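Local coordinates for 3,4-dihydroxybenzoate decarboxylase (PDB 5NY5), which catalyses the reversible, non-oxidative decarboxylation of 3,4-dihydroxybenzoate to catechol as a prenylated-FMN-dependent, metal-binding member of the UbiD family, at residues 38-43 against 52-58; 249-253 against 265-269; 396-402 against 459-465. The contacts are given in a common frame with arbitrary orientation. Residue numbers count along the deposited sequence, not the author numbering.

Contact 1: residues 38-43 against 52-58; sequences VYRHIG and TRTGPAM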
loop_
_atom_site.group_PDB
_atom_site.type_symbol
_atom_site.label_atom_id
_atom_site.label_comp_id
_atom_site.label_asym_id
_atom_site.label_seq_id
_atom_site.Cartn_x
_atom_site.Cartn_y
_atom_site.Cartn_z
ATOM N N VAL A 38 39.399 -17.726 19.847
ATOM C CA VAL A 38 40.293 -18.299 18.847
ATOM C C VAL A 38 39.496 -18.941 17.722
ATOM O O VAL A 38 39.717 -18.655 16.539
ATOM C CB VAL A 38 41.253 -19.309 19.499
ATOM C CG1 VAL A 38 42.020 -20.076 18.439
ATOM C CG2 VAL A 38 42.206 -18.598 20.435
ATOM N N TYR A 39 38.553 -19.820 18.070
ATOM C CA TYR A 39 37.810 -20.533 17.040
ATOM C C TYR A 39 36.863 -19.626 16.267
ATOM O O TYR A 39 36.395 -20.015 15.192
ATOM C CB TYR A 39 37.030 -21.697 17.649
ATOM C CG TYR A 39 36.542 -22.677 16.610
ATOM C CD1 TYR A 39 37.428 -23.246 15.707
ATOM C CD2 TYR A 39 35.205 -23.029 16.527
ATOM C CE1 TYR A 39 36.997 -24.139 14.752
ATOM C CE2 TYR A 39 34.766 -23.922 15.574
ATOM C CZ TYR A 39 35.666 -24.474 14.689
ATOM O OH TYR A 39 35.237 -25.363 13.733
ATOM N N ARG A 40 36.569 -18.431 16.785
ATOM C CA ARG A 40 35.775 -17.475 16.021
ATOM C C ARG A 40 36.447 -17.138 14.696
ATOM O O ARG A 40 35.774 -16.982 13.671
ATOM C CB ARG A 40 35.548 -16.206 16.838
ATOM C CG ARG A 40 34.916 -15.080 16.050
ATOM C CD ARG A 40 35.736 -13.819 16.156
ATOM N NE ARG A 40 35.077 -12.692 15.509
ATOM C CZ ARG A 40 35.298 -11.423 15.825
ATOM N NH1 ARG A 40 34.653 -10.455 15.189
ATOM N NH2 ARG A 40 36.158 -11.122 16.786
ATOM N N HIS A 41 37.777 -17.029 14.698
ATOM C CA HIS A 41 38.520 -16.742 13.479
ATOM C C HIS A 41 38.703 -17.965 12.595
ATOM O O HIS A 41 38.922 -17.810 11.391
ATOM C CB HIS A 41 39.902 -16.174 13.814
ATOM C CG HIS A 41 39.864 -14.867 14.541
ATOM N ND1 HIS A 41 39.695 -13.662 13.896
ATOM C CD2 HIS A 41 39.989 -14.574 15.857
ATOM C CE1 HIS A 41 39.708 -12.683 14.785
ATOM N NE2 HIS A 41 39.885 -13.211 15.981
ATOM N N ILE A 42 38.615 -19.166 13.154
ATOM C CA ILE A 42 39.030 -20.379 12.460
ATOM C C ILE A 42 37.846 -21.142 11.877
ATOM O O ILE A 42 37.886 -21.566 10.722
ATOM C CB ILE A 42 39.873 -21.264 13.405
ATOM C CG1 ILE A 42 41.247 -20.618 13.618
ATOM C CG2 ILE A 42 40.011 -22.672 12.849
ATOM C CD1 ILE A 42 42.086 -21.268 14.681
ATOM N N GLY A 43 36.775 -21.329 12.645
ATOM C CA GLY A 43 35.695 -22.158 12.139
ATOM C C GLY A 43 34.308 -21.955 12.717
ATOM O O GLY A 43 33.410 -22.757 12.448
ATOM N N THR A 52 35.075 -14.181 10.455
ATOM C CA THR A 52 34.802 -15.570 10.783
ATOM C C THR A 52 34.667 -16.332 9.477
ATOM O O THR A 52 34.629 -15.743 8.395
ATOM C CB THR A 52 33.540 -15.719 11.637
ATOM O OG1 THR A 52 33.328 -17.101 11.931
ATOM C CG2 THR A 52 32.322 -15.177 10.897
ATOM N N ARG A 53 34.589 -17.653 9.591
ATOM C CA ARG A 53 34.476 -18.525 8.430
ATOM C C ARG A 53 34.228 -19.939 8.929
ATOM O O ARG A 53 34.348 -20.227 10.122
ATOM C CB ARG A 53 35.732 -18.483 7.554
ATOM C CG ARG A 53 37.016 -18.861 8.280
ATOM C CD ARG A 53 38.159 -19.057 7.297
ATOM N NE ARG A 53 39.436 -19.295 7.963
ATOM C CZ ARG A 53 40.371 -18.367 8.144
ATOM N NH1 ARG A 53 40.178 -17.131 7.703
ATOM N NH2 ARG A 53 41.505 -18.675 8.760
ATOM N N THR A 54 33.878 -20.816 7.998
ATOM C CA THR A 54 33.861 -22.242 8.262
ATOM C C THR A 54 35.222 -22.825 7.925
ATOM O O THR A 54 35.900 -22.373 6.998
ATOM C CB THR A 54 32.779 -22.951 7.449
ATOM O OG1 THR A 54 32.975 -22.687 6.055
ATOM C CG2 THR A 54 31.396 -22.476 7.867
ATOM N N GLY A 55 35.624 -23.828 8.695
ATOM C CA GLY A 55 36.901 -24.462 8.492
ATOM C C GLY A 55 36.964 -25.836 9.119
ATOM O O GLY A 55 35.991 -26.594 9.121
ATOM N N PRO A 56 38.120 -26.187 9.661
ATOM C CA PRO A 56 38.260 -27.493 10.299
ATOM C C PRO A 56 37.620 -27.502 11.673
ATOM O O PRO A 56 37.511 -26.476 12.348
ATOM C CB PRO A 56 39.779 -27.665 10.400
ATOM C CG PRO A 56 40.268 -26.275 10.583
ATOM C CD PRO A 56 39.360 -25.398 9.749
ATOM N N ALA A 57 37.174 -28.684 12.077
ATOM C CA ALA A 57 36.907 -28.893 13.487
ATOM C C ALA A 57 38.229 -28.849 14.240
ATOM O O ALA A 57 39.290 -29.144 13.686
ATOM C CB ALA A 57 36.195 -30.223 13.709
HETATM N N MSE A 58 38.171 -28.458 15.504
HETATM C CA MSE A 58 39.404 -28.170 16.217
HETATM C C MSE A 58 39.489 -28.824 17.585
HETATM O O MSE A 58 38.549 -28.774 18.373
HETATM C CB MSE A 58 39.576 -26.662 16.359
HETATM C CG MSE A 58 40.964 -26.229 16.761
HETATM SE SE MSE A 58 41.233 -24.344 16.381
HETATM C CE MSE A 58 43.080 -24.175 16.977
#

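Contact 2: residues 249-253 against 265-269; sequences QGVAV and IEGEL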
loop_
_atom_site.group_PDB
_atom_site.type_symbol
_atom_site.label_atom_id
_atom_site.label_comp_id
_atom_site.label_asym_id
_atom_site.label_seq_id
_atom_site.Cartn_x
_atom_site.Cartn_y
_atom_site.Cartn_z
ATOM N N GLN A 249 23.053 -49.062 31.141
ATOM C CA GLN A 249 22.322 -48.639 32.326
ATOM C C GLN A 249 23.152 -47.645 33.128
ATOM O O GLN A 249 24.380 -47.746 33.193
ATOM C CB GLN A 249 21.965 -49.851 33.187
ATOM C CG GLN A 249 21.185 -49.517 34.444
ATOM C CD GLN A 249 19.847 -48.879 34.144
ATOM O OE1 GLN A 249 19.218 -49.178 33.129
ATOM N NE2 GLN A 249 19.406 -47.989 35.024
ATOM N N GLY A 250 22.473 -46.671 33.728
ATOM C CA GLY A 250 23.163 -45.691 34.539
ATOM C C GLY A 250 23.808 -46.311 35.761
ATOM O O GLY A 250 23.472 -47.413 36.197
ATOM N N VAL A 251 24.763 -45.576 36.318
ATOM C CA VAL A 251 25.519 -46.027 37.476
ATOM C C VAL A 251 24.953 -45.462 38.772
ATOM O O VAL A 251 24.893 -46.163 39.783
ATOM C CB VAL A 251 27.009 -45.660 37.302
ATOM C CG1 VAL A 251 27.714 -45.604 38.637
ATOM C CG2 VAL A 251 27.694 -46.664 36.388
ATOM N N ALA A 252 24.507 -44.206 38.756
ATOM C CA ALA A 252 24.004 -43.555 39.955
ATOM C C ALA A 252 22.555 -43.100 39.862
ATOM O O ALA A 252 21.980 -42.733 40.893
ATOM C CB ALA A 252 24.876 -42.340 40.311
ATOM N N VAL A 253 21.949 -43.100 38.674
ATOM C CA VAL A 253 20.587 -42.620 38.490
ATOM C C VAL A 253 19.797 -43.658 37.702
ATOM O O VAL A 253 20.348 -44.605 37.144
ATOM C CB VAL A 253 20.536 -41.251 37.782
ATOM C CG1 VAL A 253 21.258 -40.197 38.606
ATOM C CG2 VAL A 253 21.137 -41.353 36.391
ATOM N N ILE A 265 27.072 -37.165 32.335
ATOM C CA ILE A 265 26.705 -36.520 33.588
ATOM C C ILE A 265 25.381 -37.120 34.037
ATOM O O ILE A 265 24.359 -36.969 33.356
ATOM C CB ILE A 265 26.601 -34.996 33.442
ATOM C CG1 ILE A 265 27.919 -34.416 32.937
ATOM C CG2 ILE A 265 26.226 -34.362 34.768
ATOM C CD1 ILE A 265 27.900 -32.910 32.787
ATOM N N GLU A 266 25.401 -37.817 35.168
ATOM C CA GLU A 266 24.202 -38.408 35.748
ATOM C C GLU A 266 23.707 -37.503 36.867
ATOM O O GLU A 266 24.428 -37.264 37.841
ATOM C CB GLU A 266 24.479 -39.814 36.277
ATOM C CG GLU A 266 24.860 -40.821 35.207
ATOM C CD GLU A 266 25.081 -42.210 35.772
ATOM O OE1 GLU A 266 24.818 -42.413 36.976
ATOM O OE2 GLU A 266 25.519 -43.098 35.013
ATOM N N GLY A 267 22.482 -37.003 36.727
ATOM C CA GLY A 267 21.932 -36.098 37.711
ATOM C C GLY A 267 20.427 -36.222 37.794
ATOM O O GLY A 267 19.808 -37.046 37.118
ATOM N N GLU A 268 19.843 -35.381 38.641
ATOM C CA GLU A 268 18.404 -35.342 38.843
ATOM C C GLU A 268 17.932 -33.897 38.853
ATOM O O GLU A 268 18.636 -32.999 39.323
ATOM C CB GLU A 268 18.001 -36.030 40.154
ATOM C CG GLU A 268 18.249 -37.526 40.172
ATOM C CD GLU A 268 18.075 -38.127 41.550
ATOM O OE1 GLU A 268 18.281 -39.350 41.696
ATOM O OE2 GLU A 268 17.735 -37.376 42.488
ATOM N N LEU A 269 16.731 -33.682 38.323
ATOM C CA LEU A 269 16.096 -32.369 38.353
ATOM C C LEU A 269 15.379 -32.206 39.688
ATOM O O LEU A 269 14.383 -32.887 39.953
ATOM C CB LEU A 269 15.135 -32.219 37.178
ATOM C CG LEU A 269 15.787 -32.031 35.807
ATOM C CD1 LEU A 269 14.912 -32.601 34.706
ATOM C CD2 LEU A 269 16.061 -30.559 35.554
#

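Contact 3: residues 396-402 against 459-465; sequences KNIILVD and TIFDCTV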
loop_
_atom_site.group_PDB
_atom_site.type_symbol
_atom_site.label_atom_id
_atom_site.label_comp_id
_atom_site.label_asym_id
_atom_site.label_seq_id
_atom_site.Cartn_x
_atom_site.Cartn_y
_atom_site.Cartn_z
ATOM N N LYS A 396 11.013 -16.605 9.084
ATOM C CA LYS A 396 10.647 -15.205 8.927
ATOM C C LYS A 396 10.524 -14.791 7.470
ATOM O O LYS A 396 9.520 -14.194 7.082
ATOM C CB LYS A 396 11.667 -14.306 9.638
ATOM C CG LYS A 396 11.296 -12.836 9.645
ATOM C CD LYS A 396 12.263 -12.042 10.484
ATOM C CE LYS A 396 11.948 -10.563 10.461
ATOM N NZ LYS A 396 12.984 -9.788 11.186
ATOM N N ASN A 397 11.516 -15.100 6.643
ATOM C CA ASN A 397 11.503 -14.698 5.246
ATOM C C ASN A 397 11.730 -15.906 4.350
ATOM O O ASN A 397 12.392 -16.873 4.733
ATOM C CB ASN A 397 12.562 -13.630 4.964
ATOM C CG ASN A 397 12.288 -12.337 5.699
ATOM O OD1 ASN A 397 11.141 -11.916 5.825
ATOM N ND2 ASN A 397 13.340 -11.704 6.196
ATOM N N ILE A 398 11.163 -15.836 3.150
ATOM C CA ILE A 398 11.330 -16.854 2.124
ATOM C C ILE A 398 11.825 -16.171 0.859
ATOM O O ILE A 398 11.346 -15.090 0.500
ATOM C CB ILE A 398 10.014 -17.611 1.845
ATOM C CG1 ILE A 398 9.511 -18.305 3.110
ATOM C CG2 ILE A 398 10.197 -18.611 0.718
ATOM C CD1 ILE A 398 10.447 -19.353 3.637
ATOM N N ILE A 399 12.783 -16.796 0.185
ATOM C CA ILE A 399 13.222 -16.365 -1.133
ATOM C C ILE A 399 13.005 -17.519 -2.098
ATOM O O ILE A 399 13.453 -18.640 -1.841
ATOM C CB ILE A 399 14.692 -15.910 -1.125
ATOM C CG1 ILE A 399 14.850 -14.682 -0.230
ATOM C CG2 ILE A 399 15.150 -15.593 -2.532
ATOM C CD1 ILE A 399 16.265 -14.206 -0.078
ATOM N N LEU A 400 12.304 -17.245 -3.193
ATOM C CA LEU A 400 12.032 -18.222 -4.236
ATOM C C LEU A 400 12.948 -17.965 -5.425
ATOM O O LEU A 400 13.008 -16.842 -5.929
ATOM C CB LEU A 400 10.571 -18.140 -4.680
ATOM C CG LEU A 400 9.482 -18.259 -3.614
ATOM C CD1 LEU A 400 8.176 -17.693 -4.133
ATOM C CD2 LEU A 400 9.303 -19.708 -3.209
ATOM N N VAL A 401 13.656 -19.001 -5.873
ATOM C CA VAL A 401 14.530 -18.913 -7.034
ATOM C C VAL A 401 14.290 -20.131 -7.920
ATOM O O VAL A 401 13.695 -21.122 -7.502
ATOM C CB VAL A 401 16.020 -18.817 -6.645
ATOM C CG1 VAL A 401 16.281 -17.575 -5.822
ATOM C CG2 VAL A 401 16.441 -20.052 -5.882
ATOM N N ASP A 402 14.777 -20.044 -9.157
ATOM C CA ASP A 402 14.617 -21.109 -10.134
ATOM C C ASP A 402 15.754 -22.123 -10.026
ATOM O O ASP A 402 16.681 -21.982 -9.227
ATOM C CB ASP A 402 14.539 -20.530 -11.545
ATOM C CG ASP A 402 13.330 -19.646 -11.743
ATOM O OD1 ASP A 402 12.197 -20.172 -11.713
ATOM O OD2 ASP A 402 13.512 -18.426 -11.937
ATOM N N THR A 459 8.004 -12.029 5.083
ATOM C CA THR A 459 8.099 -11.517 3.725
ATOM C C THR A 459 8.473 -12.636 2.768
ATOM O O THR A 459 9.384 -13.421 3.044
ATOM C CB THR A 459 9.127 -10.382 3.641
ATOM O OG1 THR A 459 8.828 -9.397 4.637
ATOM C CG2 THR A 459 9.082 -9.725 2.277
ATOM N N ILE A 460 7.773 -12.696 1.644
ATOM C CA ILE A 460 8.057 -13.645 0.577
ATOM C C ILE A 460 8.655 -12.859 -0.582
ATOM O O ILE A 460 7.975 -12.031 -1.201
ATOM C CB ILE A 460 6.797 -14.407 0.145
ATOM C CG1 ILE A 460 6.189 -15.148 1.335
ATOM C CG2 ILE A 460 7.120 -15.369 -0.979
ATOM C CD1 ILE A 460 4.864 -15.839 1.032
ATOM N N PHE A 461 9.926 -13.106 -0.875
ATOM C CA PHE A 461 10.595 -12.529 -2.035
ATOM C C PHE A 461 10.499 -13.530 -3.178
ATOM O O PHE A 461 11.142 -14.584 -3.139
ATOM C CB PHE A 461 12.053 -12.199 -1.724
ATOM C CG PHE A 461 12.234 -11.170 -0.650
ATOM C CD1 PHE A 461 12.389 -9.830 -0.969
ATOM C CD2 PHE A 461 12.271 -11.540 0.681
ATOM C CE1 PHE A 461 12.567 -8.883 0.021
ATOM C CE2 PHE A 461 12.449 -10.597 1.674
ATOM C CZ PHE A 461 12.597 -9.267 1.342
ATOM N N ASP A 462 9.697 -13.211 -4.188
ATOM C CA ASP A 462 9.538 -14.082 -5.350
ATOM C C ASP A 462 10.538 -13.649 -6.413
ATOM O O ASP A 462 10.299 -12.700 -7.161
ATOM C CB ASP A 462 8.108 -14.042 -5.875
ATOM C CG ASP A 462 7.918 -14.897 -7.113
ATOM O OD1 ASP A 462 6.948 -14.651 -7.857
ATOM O OD2 ASP A 462 8.738 -15.811 -7.350
ATOM N N CYS A 463 11.663 -14.357 -6.488
ATOM C CA CYS A 463 12.696 -14.079 -7.472
ATOM C C CYS A 463 12.706 -15.096 -8.600
ATOM O O CYS A 463 13.737 -15.277 -9.253
ATOM C CB CYS A 463 14.067 -14.025 -6.803
ATOM S SG CYS A 463 14.135 -12.863 -5.450
ATOM N N THR A 464 11.586 -15.771 -8.829
ATOM C CA THR A 464 11.462 -16.694 -9.943
ATOM C C THR A 464 11.004 -15.939 -11.181
ATOM O O THR A 464 10.262 -14.960 -11.097
ATOM C CB THR A 464 10.480 -17.825 -9.620
ATOM O OG1 THR A 464 9.144 -17.309 -9.549
ATOM C CG2 THR A 464 10.832 -18.463 -8.293
ATOM N N VAL A 465 11.474 -16.394 -12.330
ATOM C CA VAL A 465 11.084 -15.769 -13.596
ATOM C C VAL A 465 9.628 -16.110 -13.886
ATOM O O VAL A 465 9.248 -17.291 -13.817
ATOM C CB VAL A 465 11.995 -16.248 -14.725
ATOM C CG1 VAL A 465 11.621 -15.580 -16.033
ATOM C CG2 VAL A 465 13.441 -15.979 -14.379
HETATM O O HOH W 1 9.472 -9.092 6.999
HETATM O O HOH W 2 15.191 -17.426 -10.388
#

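Contact 1: residues 38-43 against 52-58
Tyr39 lies in the last turn of helix 34-42. Its t rotamer (chi1 -165°) carries the ring to the start of strand 57-60, and its OH donates a 2.9 Å hydrogen bond to Pro56 O, which lies near the ring plane at the edge. Tyr39 CE1 also packs 3.9 Å from Met58 CB. Met58, a selenomethionine, is fully extended (t at all three chi angles), so its SE reaches Ile42 CD1 at 3.6 Å and makes an oblique Met-aromatic contact with Tyr39, 5.2 Å from the ring centroid. The CA-to-CB bond of Ile42 points away, yet its mt rotamer leaves CD1 at Met58 SE and sets CG2 4.2 Å from Pro56 CD. At the other end, Thr52 in the t rotamer donates from OG1 to Arg40 O (3.0 Å), while the same OG1 also accepts from Gly45. Arg53 starts in p and then runs extended, laying a face of its guanidinium over His41 O, with CZ 3.6 Å from that oxygen. Gly43 CA comes within 3.1 Å of Arg53 O, a CA-H...O contact; a CB on Gly43 would collide with Tyr39 OH. Trp486 of a second subunit packs on Val38 and Met58. Helix 34-42 thus docks on the strand that follows it, as in a beta-alpha-beta unit, here strand 22-25, helix 34-42 and strand 57-60 of the UbiD N-terminal domain.

Contact 2: residues 249-253 against 265-269
In the Rift-related, FMN-binding-type domain, strand 263-269 belongs to an antiparallel sheet, pairing with strands 204-210 and 303-311, and the loop 249-253 folds over one of its faces. Ile265, at the start of the segment, makes no contact with the loop and packs against Val306 and Ile208 on the neighbouring strands. Glu266 follows with its CA-to-CB bond toward the loop; an m, t rotamer extends the carboxylate into the bend of the backbone, where the amides of Val251 and Ala252 face it. Both oxygens are used, since OE2 accepts from Val251 N and OE1 from Ala252 N, so one buried acid accepts from two successive backbone N-H groups. The aliphatic part of Glu266 is sheltered by Val253, whose CG2 lies 3.7 Å from Glu266 CB; Val253 also packs on Pro205 and Thr207. Gly267 presents its carbonyl O to Val253 CG1 at 3.8 Å. Glu268 starts sideways; its CG lies 4.3 Å from the same Val253 CG1, whereas Leu269 packs on Ile304. The two hydrogen bonds to the carboxylate differ in length: Val251 N to Glu266 OE2 is 2.9 Å and nearly linear at 172°, and Ala252 N to Glu266 OE1 is a very short 2.5 Å.

Contact 3: residues 396-402 against 459-465
Backbone hydrogen bonds zip the two strands together in parallel register; the axes of 397-401 and 459-462 approach to 4.7 Å at 12°. Ile398 N donates to Thr459 O (3.0 Å), Phe461 N to Ile398 O (2.8 Å), Leu400 N to Phe461 O (2.9 Å) and Cys463 N to Leu400 O (2.9 Å); at the entry, Thr459 N reaches Lys396 O weakly (3.3 Å). These are neighbouring strands in the mixed sheet of the UbiD C-terminal domain, sandwiched between helices 380-391 and 410-419. Apolar packing differs on the two faces. Ile399 CG1 meets Phe461 CB (4.0 Å) and Ile399 CG2 meets Cys463 SG (4.1 Å) on the side of helix 410-419, where Phe461 also packs on Phe461 of a second subunit. On the face of helix 380-391, Leu400 CD1 touches Ile460 CG2 (4.1 Å). Among polar side chains, Asn397 OD1 accepts from Thr459 N (3.2 Å). Asp462 OD2 accepts from Thr464 N (3.2 Å), an Asx turn, and from Thr464 OG1 (2.7 Å). Asp402 OD2 accepts from Val465 N (2.9 Å), and a water bridges the segments by accepting from Asp402 N (2.9 Å) and donating to Asp402 OD2 (2.5 Å) and Cys463 O (2.8 Å).

In the fold
The three contacts follow one another along the chain and fall in the three successive family regions of a UbiD enzyme: contact 1 in the N-terminal, contact 2 in the Rift-related and contact 3 in the C-terminal region. None touches another. Contacts 2 and 3 lie on opposite sides of the chain's centre, their centres about 48 Å apart, while the centre of contact 1 is about 34 Å from that of contact 2 and 31 Å from that of contact 3. Contacts 1 and 3 both meet a second subunit. All three lie away from the prenylated-FMN and Mn(2+) site, whose metal ligands Asp166, His189 and Glu233 belong, like contact 2, to the Rift-related region; this model is the apo form.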